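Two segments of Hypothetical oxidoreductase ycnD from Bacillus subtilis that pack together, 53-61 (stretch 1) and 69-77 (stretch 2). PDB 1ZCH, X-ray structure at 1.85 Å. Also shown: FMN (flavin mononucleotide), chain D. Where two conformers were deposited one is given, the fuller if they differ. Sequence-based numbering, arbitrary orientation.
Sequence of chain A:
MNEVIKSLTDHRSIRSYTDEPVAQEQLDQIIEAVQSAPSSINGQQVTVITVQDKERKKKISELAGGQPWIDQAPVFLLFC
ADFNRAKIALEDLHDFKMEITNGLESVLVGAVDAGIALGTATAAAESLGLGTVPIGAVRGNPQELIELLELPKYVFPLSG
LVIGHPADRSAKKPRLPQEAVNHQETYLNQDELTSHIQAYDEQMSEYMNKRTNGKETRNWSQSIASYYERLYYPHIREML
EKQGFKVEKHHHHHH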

# COMPACT_ATOMS: atom_id res chain seq x y z
N ASP A 53 -10.69 22.30 5.64
CA ASP A 53 -11.06 23.65 5.23
C ASP A 53 -11.88 23.54 3.95
O ASP A 53 -11.41 22.98 2.95
N LYS A 54 -13.09 24.08 3.97
CA LYS A 54 -13.99 24.01 2.82
C LYS A 54 -13.37 24.51 1.51
O LYS A 54 -13.44 23.81 0.49
N GLU A 55 -12.78 25.69 1.54
CA GLU A 55 -12.17 26.28 0.34
C GLU A 55 -11.03 25.44 -0.23
O GLU A 55 -10.97 25.19 -1.43
N ARG A 56 -10.11 25.03 0.65
CA ARG A 56 -8.96 24.23 0.23
C ARG A 56 -9.41 22.88 -0.32
O ARG A 56 -8.90 22.40 -1.33
N LYS A 57 -10.38 22.26 0.36
CA LYS A 57 -10.90 20.96 -0.06
C LYS A 57 -11.59 21.07 -1.42
O LYS A 57 -11.50 20.16 -2.25
N LYS A 58 -12.26 22.19 -1.66
CA LYS A 58 -12.94 22.42 -2.93
C LYS A 58 -11.90 22.49 -4.05
O LYS A 58 -12.09 21.93 -5.13
N LYS A 59 -10.79 23.17 -3.78
CA LYS A 59 -9.73 23.29 -4.77
C LYS A 59 -9.15 21.92 -5.08
O LYS A 59 -8.86 21.60 -6.24
N ILE A 60 -8.98 21.10 -4.05
CA ILE A 60 -8.45 19.75 -4.24
C ILE A 60 -9.38 18.96 -5.15
O ILE A 60 -8.93 18.26 -6.06
N SER A 61 -10.68 19.09 -4.90
CA SER A 61 -11.68 18.39 -5.70
C SER A 61 -11.55 18.75 -7.18
O SER A 61 -11.65 17.88 -8.05
N TRP A 69 -17.98 14.11 -4.35
CA TRP A 69 -17.91 13.53 -3.01
C TRP A 69 -16.78 14.11 -2.17
O TRP A 69 -16.84 14.09 -0.94
N ILE A 70 -15.75 14.65 -2.83
CA ILE A 70 -14.63 15.26 -2.12
C ILE A 70 -15.13 16.56 -1.48
O ILE A 70 -14.85 16.84 -0.31
N ASP A 71 -15.89 17.34 -2.25
CA ASP A 71 -16.45 18.60 -1.78
C ASP A 71 -17.50 18.34 -0.70
O ASP A 71 -17.58 19.05 0.30
N GLN A 72 -18.31 17.31 -0.94
CA GLN A 72 -19.39 16.94 -0.04
C GLN A 72 -18.96 16.42 1.33
O GLN A 72 -19.53 16.81 2.35
N ALA A 73 -17.98 15.52 1.36
CA ALA A 73 -17.51 14.96 2.63
C ALA A 73 -16.75 16.00 3.44
O ALA A 73 -16.08 16.86 2.88
N PRO A 74 -16.84 15.92 4.78
CA PRO A 74 -16.16 16.87 5.68
C PRO A 74 -14.65 16.69 5.81
O PRO A 74 -13.94 17.61 6.23
N VAL A 75 -14.15 15.51 5.44
CA VAL A 75 -12.73 15.23 5.57
C VAL A 75 -12.07 14.67 4.31
O VAL A 75 -12.61 13.77 3.66
N PHE A 76 -10.91 15.21 3.98
CA PHE A 76 -10.12 14.72 2.85
C PHE A 76 -8.70 14.50 3.37
O PHE A 76 -8.07 15.44 3.84
N LEU A 77 -8.22 13.26 3.29
CA LEU A 77 -6.87 12.94 3.73
C LEU A 77 -6.01 12.72 2.50
O LEU A 77 -6.44 12.08 1.54

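The contact between these two segments of ycnD illustrates a general principle: a buried lysine can reach the carboxyl end of a neighbouring helix, its aliphatic shaft packing among apolar side chains while its ammonium group donates to backbone carbonyls at the turn where that helix ends. Lys57, on the helix of residues 54-61, points its CA-to-CB bond toward the second stretch and is covered by it more than any other residue of the pair. Its first two torsions are t, and the next two are both p, so the chain runs out from its helix and then curls at its end. The curl brings NZ to the turn where the helix ending at Gln72 gives way to Ala73, and there Lys57 NZ donates to Ala73 O at 2.7 Å and to Ile70 O at 3.2 Å. The residue four places after Ile70 is Pro74, which has no N-H to offer that carbonyl. Lys57 NZ also lies 2.9 Å from Asp71 O, but the angle is too poor for a hydrogen bond.

That carbonyl is served instead by Lys54, one turn earlier. Its CB points sideways, yet with a p chi2 and t torsions elsewhere its end comes nearer, and Lys54 NZ donates to Asp71 O at 2.9 Å. The same ammonium forms a long salt bridge with the Asp71 carboxylate, 3.9 Å between Lys54 NZ and Asp71 OD1. Asp71, with chi1 t, likewise starts sideways and ends closer to the first helix. A water ties the polar groups together: it accepts from Lys57 NZ at 2.8 Å and lies within hydrogen-bonding distance of Asp71 OD1 (2.9 Å) and Lys54 O (3.0 Å).

Apolar packing accompanies this network. The shaft of Lys57 passes the strand, with Lys57 CD 3.8 Å from Phe76 CB. Ile60, chi1 m and chi2 t, points toward the second stretch and lays a methyl over one face of the Phe76 ring: Ile60 CG2 is 3.7 Å from Phe76 CE2 and 3.8 Å from the ring centroid, a CH-pi contact. Phe76, chi1 t, points back toward the helix. Farther along, Ser61 (chi1 t) and Ile70 (m, t) face each other, with Ser61 CB 3.7 Å from Ile70 CG2; the serine hydroxyl is hydrogen-bonded just outside the stretches.

Trp69 points away from this contact, its chi1 of 35° in the p range, and approaches the flavin, with Trp69 CZ2 3.4 Å from FMN O2. Asp53 also points away; its OD2 caps the first helix by accepting from Arg56 N at 2.9 Å.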

# COMPACT_ATOMS: atom_id res chain seq x y z
CB ASP A 53 -9.81 24.49 4.94
CG ASP A 53 -10.16 25.89 4.47
OD1 ASP A 53 -10.60 26.71 5.31
OD2 ASP A 53 -10.00 26.18 3.27
CB LYS A 54 -15.27 24.80 3.12
CG LYS A 54 -16.38 24.56 2.12
CD LYS A 54 -16.91 23.13 2.22
CE LYS A 54 -17.99 22.86 1.18
NZ LYS A 54 -18.59 21.51 1.35
CB GLU A 55 -11.67 27.69 0.64
CG GLU A 55 -12.73 28.65 1.15
CD GLU A 55 -13.80 28.96 0.12
OE1 GLU A 55 -14.48 28.02 -0.36
OE2 GLU A 55 -13.97 30.15 -0.22
CB ARG A 56 -8.01 24.04 1.42
CG ARG A 56 -6.77 23.21 1.12
CD ARG A 56 -5.80 23.17 2.30
NE ARG A 56 -5.18 24.47 2.55
CZ ARG A 56 -5.51 25.29 3.54
NH1 ARG A 56 -6.46 24.95 4.41
NH2 ARG A 56 -4.89 26.46 3.66
CB LYS A 57 -11.87 20.44 1.01
CG LYS A 57 -12.34 19.00 0.80
CD LYS A 57 -12.83 18.35 2.10
CE LYS A 57 -13.99 19.12 2.75
NZ LYS A 57 -15.18 19.18 1.86
CB LYS A 58 -13.76 23.72 -2.87
CG LYS A 58 -14.55 24.03 -4.13
CD LYS A 58 -15.35 25.32 -3.97
CE LYS A 58 -16.14 25.67 -5.22
NZ LYS A 58 -16.86 26.97 -5.10
CB LYS A 59 -8.61 24.20 -4.25
CG LYS A 59 -9.05 25.63 -3.95
CD LYS A 59 -7.89 26.44 -3.39
CE LYS A 59 -8.31 27.87 -3.08
NZ LYS A 59 -8.79 28.57 -4.30
CB ILE A 60 -8.31 19.01 -2.88
CG1 ILE A 60 -7.22 19.67 -2.04
CG2 ILE A 60 -8.00 17.54 -3.12
CD1 ILE A 60 -7.03 19.04 -0.66
CB SER A 61 -13.08 18.75 -5.20
OG SER A 61 -14.07 18.12 -6.00
CB TRP A 69 -17.81 12.00 -3.09
CG TRP A 69 -17.01 11.48 -4.25
CD1 TRP A 69 -15.67 11.19 -4.27
CD2 TRP A 69 -17.51 11.17 -5.55
NE1 TRP A 69 -15.31 10.72 -5.51
CE2 TRP A 69 -16.41 10.70 -6.32
CE3 TRP A 69 -18.77 11.25 -6.16
CZ2 TRP A 69 -16.55 10.30 -7.65
CZ3 TRP A 69 -18.90 10.85 -7.48
CH2 TRP A 69 -17.80 10.38 -8.22
CB ILE A 70 -13.46 15.59 -3.08
CG1 ILE A 70 -12.86 14.29 -3.63
CG2 ILE A 70 -12.40 16.42 -2.36
CD1 ILE A 70 -11.74 14.51 -4.64
CB ASP A 71 -17.07 19.36 -2.94
CG ASP A 71 -17.61 20.71 -2.53
OD1 ASP A 71 -16.81 21.58 -2.13
OD2 ASP A 71 -18.85 20.90 -2.59
CB GLN A 72 -20.28 15.91 -0.74
CG GLN A 72 -21.56 15.55 -0.02
CD GLN A 72 -22.39 14.54 -0.80
OE1 GLN A 72 -21.95 13.41 -1.04
NE2 GLN A 72 -23.59 14.95 -1.20
CB ALA A 73 -16.62 13.75 2.37
CB PRO A 74 -16.88 16.65 7.00
CG PRO A 74 -17.17 15.18 6.97
CD PRO A 74 -17.66 14.98 5.55
CB VAL A 75 -12.48 14.22 6.72
CG1 VAL A 75 -10.99 13.87 6.80
CG2 VAL A 75 -12.96 14.81 8.04
CB PHE A 76 -10.05 15.73 1.70
CG PHE A 76 -9.23 15.24 0.52
CD1 PHE A 76 -9.80 14.43 -0.46
CD2 PHE A 76 -7.87 15.54 0.43
CE1 PHE A 76 -9.03 13.92 -1.51
CE2 PHE A 76 -7.09 15.04 -0.61
CZ PHE A 76 -7.66 14.23 -1.59
CB LEU A 77 -6.86 11.66 4.57
CG LEU A 77 -7.73 11.59 5.82
CD1 LEU A 77 -7.51 10.26 6.53
CD2 LEU A 77 -7.38 12.76 6.74
N1 FMN D . -12.85 6.17 -6.78
C2 FMN D . -13.24 7.37 -7.25
O2 FMN D . -14.40 7.68 -7.32
N3 FMN D . -12.29 8.36 -7.68
C4 FMN D . -10.91 8.13 -7.63
O4 FMN D . -10.15 8.99 -8.02
C4A FMN D . -10.47 6.83 -7.11
N5 FMN D . -9.13 6.54 -7.04
C5A FMN D . -8.75 5.39 -6.38
C6 FMN D . -7.35 5.19 -6.14
C7 FMN D . -6.88 4.09 -5.43
C7M FMN D . -5.39 3.96 -5.16
C8 FMN D . -7.82 3.07 -4.94
C8M FMN D . -7.37 1.88 -4.13
C9 FMN D . -9.21 3.22 -5.20
C9A FMN D . -9.69 4.38 -5.90
N10 FMN D . -11.12 4.67 -6.12
C10 FMN D . -11.52 5.86 -6.67
C1' FMN D . -12.14 3.66 -5.69
C2' FMN D . -12.25 2.45 -6.67
O2' FMN D . -13.01 2.86 -7.82
C3' FMN D . -12.93 1.29 -5.92
O3' FMN D . -12.08 0.91 -4.82
C4' FMN D . -13.14 0.06 -6.83
O4' FMN D . -14.03 0.35 -7.90
C5' FMN D . -13.66 -1.08 -5.97
O5' FMN D . -15.10 -0.75 -5.47
P FMN D . -15.32 -0.72 -3.95
O1P FMN D . -15.34 -2.07 -3.43
O2P FMN D . -16.60 -0.09 -3.69
O3P FMN D . -14.26 0.04 -3.29
O HOH W 1 -15.11 21.39 0.19